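Long-range contact in UPF0141 protein yjdB (Campylobacter jejuni subsp. jejuni HB93-13, PDB 4TN0), which probably transfers phosphoethanolamine to periplasmic cell-envelope targets through its zinc-binding, alkaline phosphatase-like domain, and is required for polymyxin resistance and motility: residues N51-D56 / E270-K275. Residues are numbered along the deposited sequence; the frame is centred on the assembly and turned at random.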
ATOM      1  N   ASN A  51      11.352  13.634   0.243  1.00 64.34           N
ATOM      2  CA  ASN A  51      12.454  12.705  -0.039  1.00 64.14           C
ATOM      3  C   ASN A  51      12.169  11.252   0.373  1.00 69.16           C
ATOM      4  O   ASN A  51      13.026  10.567   0.941  1.00 63.78           O
ATOM      5  CB  ASN A  51      13.735  13.207   0.626  1.00 70.61           C
ATOM      6  CG  ASN A  51      14.077  14.629   0.213  1.00 77.01           C
ATOM      7  OD1 ASN A  51      14.502  14.868  -0.922  1.00 75.98           O
ATOM      8  ND2 ASN A  51      13.885  15.584   1.127  1.00 70.11           N
ATOM      9  N   VAL A  52      10.943  10.809   0.106  1.00 64.62           N
ATOM     10  CA  VAL A  52      10.510   9.453   0.404  1.00 56.19           C
ATOM     11  C   VAL A  52      11.387   8.436  -0.319  1.00 55.19           C
ATOM     12  O   VAL A  52      12.013   8.767  -1.326  1.00 53.97           O
ATOM     13  CB  VAL A  52       9.033   9.255   0.011  1.00 58.11           C
ATOM     14  CG1 VAL A  52       8.152  10.239   0.762  1.00 53.70           C
ATOM     15  CG2 VAL A  52       8.837   9.417  -1.500  1.00 56.60           C
ATOM     16  N   VAL A  53      11.455   7.213   0.210  1.00 57.48           N
ATOM     17  CA  VAL A  53      12.179   6.129  -0.458  1.00 57.47           C
ATOM     18  C   VAL A  53      11.229   5.363  -1.378  1.00 57.29           C
ATOM     19  O   VAL A  53      10.136   4.968  -0.958  1.00 54.14           O
ATOM     20  CB  VAL A  53      12.818   5.144   0.553  1.00 56.47           C
ATOM     21  CG1 VAL A  53      13.466   3.984  -0.168  1.00 57.63           C
ATOM     22  CG2 VAL A  53      13.841   5.849   1.414  1.00 64.88           C
ATOM     23  N   PHE A  54      11.651   5.157  -2.627  1.00 54.25           N
ATOM     24  CA  PHE A  54      10.836   4.464  -3.618  1.00 54.06           C
ATOM     25  C   PHE A  54      11.462   3.161  -4.099  1.00 55.17           C
ATOM     26  O   PHE A  54      12.537   3.158  -4.705  1.00 56.67           O
ATOM     27  CB  PHE A  54      10.570   5.382  -4.815  1.00 56.23           C
ATOM     28  CG  PHE A  54       9.820   4.718  -5.941  1.00 51.91           C
ATOM     29  CD1 PHE A  54       8.443   4.562  -5.886  1.00 50.56           C
ATOM     30  CD2 PHE A  54      10.491   4.258  -7.053  1.00 48.67           C
ATOM     31  CE1 PHE A  54       7.751   3.960  -6.932  1.00 44.78           C
ATOM     32  CE2 PHE A  54       9.806   3.647  -8.094  1.00 52.37           C
ATOM     33  CZ  PHE A  54       8.436   3.499  -8.030  1.00 45.68           C
ATOM     34  N   PHE A  55      10.748   2.066  -3.867  1.00 53.70           N
ATOM     35  CA  PHE A  55      11.169   0.752  -4.317  1.00 53.47           C
ATOM     36  C   PHE A  55      10.851   0.561  -5.801  1.00 54.86           C
ATOM     37  O   PHE A  55       9.686   0.461  -6.198  1.00 52.37           O
ATOM     38  CB  PHE A  55      10.481  -0.309  -3.473  1.00 50.69           C
ATOM     39  CG  PHE A  55      10.890  -0.277  -2.035  1.00 56.44           C
ATOM     40  CD1 PHE A  55      10.375   0.680  -1.179  1.00 54.95           C
ATOM     41  CD2 PHE A  55      11.810  -1.189  -1.540  1.00 55.75           C
ATOM     42  CE1 PHE A  55      10.761   0.722   0.146  1.00 53.17           C
ATOM     43  CE2 PHE A  55      12.193  -1.148  -0.219  1.00 55.63           C
ATOM     44  CZ  PHE A  55      11.667  -0.196   0.620  1.00 53.40           C
ATOM     45  N   ASP A  56      11.885   0.498  -6.628  1.00 50.41           N
ATOM     46  CA  ASP A  56      11.645   0.522  -8.062  1.00 56.06           C
ATOM     47  C   ASP A  56      11.543  -0.866  -8.667  1.00 49.98           C
ATOM     48  O   ASP A  56      11.363  -0.998  -9.865  1.00 56.06           O
ATOM     49  CB  ASP A  56      12.738   1.329  -8.770  1.00 58.14           C
ATOM     50  CG  ASP A  56      14.125   0.971  -8.297  1.00 62.23           C
ATOM     51  OD1 ASP A  56      14.595  -0.144  -8.626  1.00 63.22           O
ATOM     52  OD2 ASP A  56      14.735   1.804  -7.580  1.00 61.76           O
ATOM     53  N   GLU A 270      18.741   1.851   1.205  1.00 68.59           N
ATOM     54  CA  GLU A 270      19.742   0.869   0.808  1.00 68.20           C
ATOM     55  C   GLU A 270      19.129  -0.332   0.098  1.00 65.28           C
ATOM     56  O   GLU A 270      19.790  -0.991  -0.704  1.00 61.48           O
ATOM     57  CB  GLU A 270      20.539   0.397   2.031  1.00 68.85           C
ATOM     58  CG  GLU A 270      21.445   1.454   2.634  1.00 73.06           C
ATOM     59  CD  GLU A 270      22.176   0.977   3.885  1.00 84.50           C
ATOM     60  OE1 GLU A 270      23.418   1.098   3.924  1.00 88.02           O
ATOM     61  OE2 GLU A 270      21.511   0.499   4.836  1.00 81.66           O
ATOM     62  N   HIS A 271      17.859  -0.604   0.379  1.00 65.92           N
ATOM     63  CA  HIS A 271      17.191  -1.769  -0.191  1.00 66.15           C
ATOM     64  C   HIS A 271      16.369  -1.486  -1.460  1.00 62.25           C
ATOM     65  O   HIS A 271      15.992  -2.420  -2.179  1.00 59.00           O
ATOM     66  CB  HIS A 271      16.251  -2.380   0.847  1.00 63.26           C
ATOM     67  CG  HIS A 271      16.940  -2.918   2.056  1.00 69.74           C
ATOM     68  ND1 HIS A 271      16.830  -2.329   3.298  1.00 72.14           N
ATOM     69  CD2 HIS A 271      17.731  -4.006   2.222  1.00 66.92           C
ATOM     70  CE1 HIS A 271      17.531  -3.025   4.175  1.00 70.88           C
ATOM     71  NE2 HIS A 271      18.086  -4.048   3.549  1.00 68.23           N
ATOM     72  N   LYS A 272      16.147  -0.208  -1.757  1.00 54.45           N
ATOM     73  CA  LYS A 272      15.109   0.186  -2.713  1.00 56.62           C
ATOM     74  C   LYS A 272      15.210  -0.471  -4.100  1.00 56.76           C
ATOM     75  O   LYS A 272      14.183  -0.682  -4.748  1.00 59.02           O
ATOM     76  CB  LYS A 272      15.084   1.723  -2.866  1.00 54.26           C
ATOM     77  CG  LYS A 272      16.291   2.327  -3.566  1.00 56.06           C
ATOM     78  CD  LYS A 272      16.182   3.844  -3.682  1.00 54.48           C
ATOM     79  CE  LYS A 272      17.194   4.393  -4.691  1.00 56.77           C
ATOM     80  NZ  LYS A 272      16.826   5.753  -5.189  1.00 62.82           N
ATOM     81  N   GLY A 273      16.410  -0.840  -4.539  1.00 56.13           N
ATOM     82  CA  GLY A 273      16.568  -1.388  -5.875  1.00 52.11           C
ATOM     83  C   GLY A 273      16.504  -2.903  -5.957  1.00 56.13           C
ATOM     84  O   GLY A 273      16.650  -3.491  -7.038  1.00 58.11           O
ATOM     85  N   LEU A 274      16.287  -3.543  -4.814  1.00 58.97           N
ATOM     86  CA  LEU A 274      16.253  -5.009  -4.726  1.00 55.11           C
ATOM     87  C   LEU A 274      14.936  -5.594  -5.208  1.00 54.49           C
ATOM     88  O   LEU A 274      13.877  -5.009  -4.964  1.00 59.37           O
ATOM     89  CB  LEU A 274      16.493  -5.460  -3.280  1.00 56.81           C
ATOM     90  CG  LEU A 274      17.847  -5.219  -2.610  1.00 55.57           C
ATOM     91  CD1 LEU A 274      17.650  -5.208  -1.113  1.00 63.10           C
ATOM     92  CD2 LEU A 274      18.842  -6.290  -3.003  1.00 43.71           C
ATOM     93  N   LYS A 275      14.991  -6.760  -5.852  1.00 52.83           N
ATOM     94  CA  LYS A 275      13.777  -7.470  -6.257  1.00 48.60           C
ATOM     95  C   LYS A 275      12.969  -7.904  -5.020  1.00 56.07           C
ATOM     96  O   LYS A 275      13.220  -8.956  -4.413  1.00 56.46           O
ATOM     97  CB  LYS A 275      14.125  -8.668  -7.146  1.00 47.08           C
ATOM     98  CG  LYS A 275      12.943  -9.525  -7.603  1.00 49.08           C
ATOM     99  CD  LYS A 275      13.391 -10.592  -8.606  1.00 61.80           C
ATOM    100  CE  LYS A 275      12.222 -11.303  -9.292  1.00 60.79           C
ATOM    101  NZ  LYS A 275      11.842 -12.592  -8.627  1.00 60.01           N
TER
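Lys272, Phe55 and Asp56 bury the most surface where the type I turn His271-Leu274, closed by a Leu274 N to His271 O hydrogen bond at the end of helix 264-271, lies beside strand 53-59. One backbone hydrogen bond joins the two segments: Asp56 N donates to Lys272 O at 3.2 Å, and an N-H...O angle of 144° shows it to be bent, the donor standing above the carbonyl plane. The same oxygen receives a lesser CA-H...O contact from Phe55 CA at 3.4 Å. In Lys272, chi1 of 69° places CG between the backbone N and the carbonyl carbon; beyond CG the chain is extended and carries NZ away from the strand. Its CB touches Phe54 O at 3.5 Å and Val53 CG1 at 3.9 Å, whereas NZ stays 5.1 Å from Asp56 OD2, without a salt bridge. The Phe55 ring reaches Lys272 CA obliquely through CD2, 3.8 Å away. Chi1 of Asp56 (46°) brings its carboxylate alongside the turn, OD1 3.6 Å from Gly273 CA. Strand 53-59 also pairs antiparallel with strand 252-259, through Val53 with Phe257 and Phe55 with Ala255. The turn leads helix 264-271 into edge strand 276-277, parallel to 53-59, at one margin of the central mixed sheet of an alkaline phosphatase-like alpha/beta fold.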